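Local atomic coordinates of probable leucine/isoleucine/valine-binding protein (Rhodopirellula baltica, PDB entry 4KV7), a protein that probably binds leucine, isoleucine, valine or a related small ligand as a periplasmic solute-binding protein of the leucine-binding protein family. Residues 117-122 against 169-174. The protein carries 1 engineered substitution. Sequence-based numbering, arbitrary orientation.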
ATOM      1  N   THR A 117       0.363  -3.160   2.202  1.00  8.04           N
ATOM      2  CA  THR A 117      -0.903  -3.662   2.726  1.00  8.05           C
ATOM      3  C   THR A 117      -1.158  -2.995   4.063  1.00  7.66           C
ATOM      4  O   THR A 117      -0.280  -2.964   4.927  1.00  8.16           O
ATOM      5  CB  THR A 117      -0.970  -5.214   2.939  1.00  7.72           C
ATOM      6  OG1 THR A 117      -1.964  -5.492   3.940  1.00  9.11           O
ATOM      7  CG2 THR A 117       0.373  -5.795   3.370  1.00  9.88           C
ATOM      8  N   GLY A 118      -2.362  -2.459   4.232  1.00  7.90           N
ATOM      9  CA  GLY A 118      -2.779  -1.851   5.479  1.00  8.04           C
ATOM     10  C   GLY A 118      -3.502  -2.772   6.434  1.00  8.04           C
ATOM     11  O   GLY A 118      -4.160  -2.287   7.348  1.00  8.87           O
ATOM     12  N   ALA A 119      -3.371  -4.083   6.248  1.00  8.47           N
ATOM     13  CA  ALA A 119      -4.187  -5.011   7.010  1.00  9.36           C
ATOM     14  C   ALA A 119      -3.845  -5.024   8.489  1.00  9.25           C
ATOM     15  O   ALA A 119      -2.679  -4.928   8.894  1.00  9.69           O
ATOM     16  CB  ALA A 119      -4.064  -6.406   6.445  1.00 10.36           C
ATOM     17  N   SER A 120      -4.873  -5.213   9.289  1.00 10.32           N
ATOM     18  CA  SER A 120      -4.687  -5.275  10.720  1.00 12.28           C
ATOM     19  C   SER A 120      -3.856  -6.491  11.129  1.00 11.44           C
ATOM     20  O   SER A 120      -3.229  -6.463  12.188  1.00 13.26           O
ATOM     21  CB  SER A 120      -6.040  -5.270  11.423  1.00 13.44           C
ATOM     22  OG  SER A 120      -6.790  -6.434  11.133  1.00 18.42           O
ATOM     23  N   ALA A 121      -3.833  -7.537  10.306  1.00 12.30           N
ATOM     24  CA  ALA A 121      -3.036  -8.727  10.616  1.00 14.89           C
ATOM     25  C   ALA A 121      -1.547  -8.411  10.784  1.00 14.43           C
ATOM     26  O   ALA A 121      -0.842  -9.109  11.517  1.00 18.41           O
ATOM     27  CB  ALA A 121      -3.238  -9.797   9.554  1.00 17.80           C
ATOM     28  N   LEU A 122      -1.074  -7.365  10.117  1.00 12.02           N
ATOM     29  CA  LEU A 122       0.328  -6.967  10.220  1.00 12.35           C
ATOM     30  C   LEU A 122       0.582  -6.031  11.397  1.00 13.35           C
ATOM     31  O   LEU A 122       1.722  -5.610  11.620  1.00 12.92           O
ATOM     32  CB  LEU A 122       0.781  -6.271   8.941  1.00 11.09           C
ATOM     33  CG  LEU A 122       0.959  -7.169   7.718  1.00 11.40           C
ATOM     34  CD1 LEU A 122      -0.352  -7.447   6.993  1.00 14.70           C
ATOM     35  CD2 LEU A 122       1.919  -6.529   6.754  1.00 13.22           C
ATOM     36  N   GLY A 169     -10.417  -7.649   1.511  1.00  8.18           N
ATOM     37  CA  GLY A 169     -11.710  -7.007   1.546  1.00  9.76           C
ATOM     38  C   GLY A 169     -12.330  -7.075   2.924  1.00  8.29           C
ATOM     39  O   GLY A 169     -12.936  -6.097   3.382  1.00  9.47           O
ATOM     40  N   ASP A 170     -12.194  -8.215   3.591  1.00  9.22           N
ATOM     41  CA  ASP A 170     -12.672  -8.352   4.963  1.00 10.21           C
ATOM     42  C   ASP A 170     -12.087  -7.256   5.851  1.00  9.29           C
ATOM     43  O   ASP A 170     -12.802  -6.631   6.636  1.00 10.27           O
ATOM     44  CB  ASP A 170     -12.264  -9.701   5.567  1.00 10.79           C
ATOM     45  CG  ASP A 170     -13.026 -10.888   4.999  1.00 10.83           C
ATOM     46  OD1 ASP A 170     -13.974 -10.720   4.200  1.00 11.92           O
ATOM     47  OD2 ASP A 170     -12.651 -12.017   5.383  1.00 13.51           O
ATOM     48  N   ASP A 171     -10.779  -7.038   5.751  1.00  9.27           N
ATOM     49  CA  ASP A 171     -10.120  -6.092   6.636  1.00  9.38           C
ATOM     50  C   ASP A 171     -10.608  -4.662   6.414  1.00  8.48           C
ATOM     51  O   ASP A 171     -10.873  -3.931   7.374  1.00  8.87           O
ATOM     52  CB  ASP A 171      -8.605  -6.184   6.487  1.00 10.43           C
ATOM     53  CG  ASP A 171      -7.882  -5.547   7.649  1.00 12.67           C
ATOM     54  OD1 ASP A 171      -7.834  -6.186   8.713  1.00 17.80           O
ATOM     55  OD2 ASP A 171      -7.384  -4.423   7.499  1.00 14.29           O
ATOM     56  N   GLY A 172     -10.744  -4.256   5.157  1.00  9.39           N
ATOM     57  CA  GLY A 172     -11.259  -2.931   4.859  1.00  9.63           C
ATOM     58  C   GLY A 172     -12.709  -2.759   5.283  1.00  8.89           C
ATOM     59  O   GLY A 172     -13.094  -1.714   5.831  1.00  9.79           O
ATOM     60  N   PHE A 173     -13.520  -3.777   5.020  1.00  9.05           N
ATOM     61  CA  PHE A 173     -14.909  -3.777   5.452  1.00  9.71           C
ATOM     62  C   PHE A 173     -15.024  -3.636   6.964  1.00  9.63           C
ATOM     63  O   PHE A 173     -15.809  -2.831   7.466  1.00  9.83           O
ATOM     64  CB  PHE A 173     -15.609  -5.051   4.986  1.00  9.56           C
ATOM     65  CG  PHE A 173     -17.035  -5.135   5.434  1.00 10.88           C
ATOM     66  CD1 PHE A 173     -18.007  -4.304   4.878  1.00 11.93           C
ATOM     67  CD2 PHE A 173     -17.414  -6.044   6.410  1.00 13.35           C
ATOM     68  CE1 PHE A 173     -19.324  -4.382   5.300  1.00 12.89           C
ATOM     69  CE2 PHE A 173     -18.731  -6.128   6.829  1.00 16.32           C
ATOM     70  CZ  PHE A 173     -19.684  -5.296   6.272  1.00 14.23           C
ATOM     71  N   PHE A 174     -14.252  -4.423   7.692  1.00  9.89           N
ATOM     72  CA  PHE A 174     -14.297  -4.355   9.144  1.00 10.66           C
ATOM     73  C   PHE A 174     -13.832  -2.998   9.667  1.00  9.03           C
ATOM     74  O   PHE A 174     -14.366  -2.500  10.660  1.00 10.62           O
ATOM     75  CB  PHE A 174     -13.512  -5.516   9.749  1.00 12.71           C
ATOM     76  CG  PHE A 174     -14.161  -6.861   9.521  1.00 17.93           C
ATOM     77  CD1 PHE A 174     -15.541  -6.982   9.504  1.00 22.98           C
ATOM     78  CD2 PHE A 174     -13.392  -7.996   9.302  1.00 19.40           C
ATOM     79  CE1 PHE A 174     -16.146  -8.218   9.289  1.00 28.08           C
ATOM     80  CE2 PHE A 174     -13.986  -9.234   9.087  1.00 22.23           C
ATOM     81  CZ  PHE A 174     -15.362  -9.341   9.077  1.00 26.20           C
TER
HETATM   82  O   HOH W   1      -6.505  -2.104   9.273  1.00 11.79           O
HETATM   83  O   HOH W   2      -5.992  -8.293   8.545  1.00 14.79           O
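D171 lays its carboxylate against the start of the 3-10 turn 120-122, overlapping S120 and the backbone of A119, and so gives a worked example of one acid reaching from a helix to hold the first N-H of a 3-10 turn directly and the next through water. The D171 side chain leaves the helix with CG trans to the main-chain nitrogen (chi1 -163°), which carries the carboxylate to the loop. OD1 takes two direct bonds. S120 OG donates to D171 OD1 at 2.6 Å, on its syn lone pair, while S120 N donates to the same D171 OD1 from 3.2 Å, arriving above the carboxylate plane, 38° out of it. The S120 hydroxyl can do this because chi1 of 65° folds OG back over the main chain, where hydroxyl and N-H converge on D171 OD1. A second, weak bond runs from S120 N to D171 OD2; D171 OD2 also lies 3.3 Å from A119 CA. Two waters widen the grip: one gives a proton to D171 OD1 and accepts from A121 N at 2.9 Å, and the other lies 3.0 Å from both G118 O and D171 OD2. The N-H groups so engaged would be expected to stabilise the negative charge of the acid. T117 OG1 accepts from A119 N at 3.0 Å, forming an ST turn just before S120. The side chain of A119 lies about 5 Å from a bound formic acid molecule, probably from the crystallisation liquor. Consistent with the two-lobed fold of periplasmic binding proteins, the contact appears to bridge the two lobes: the loop between strands 112-113 and 131-132, with A119 resting on T95 of helix 95-107, meets helix 167-183, which follows strand 159-164 and packs F173 on F161 and H193.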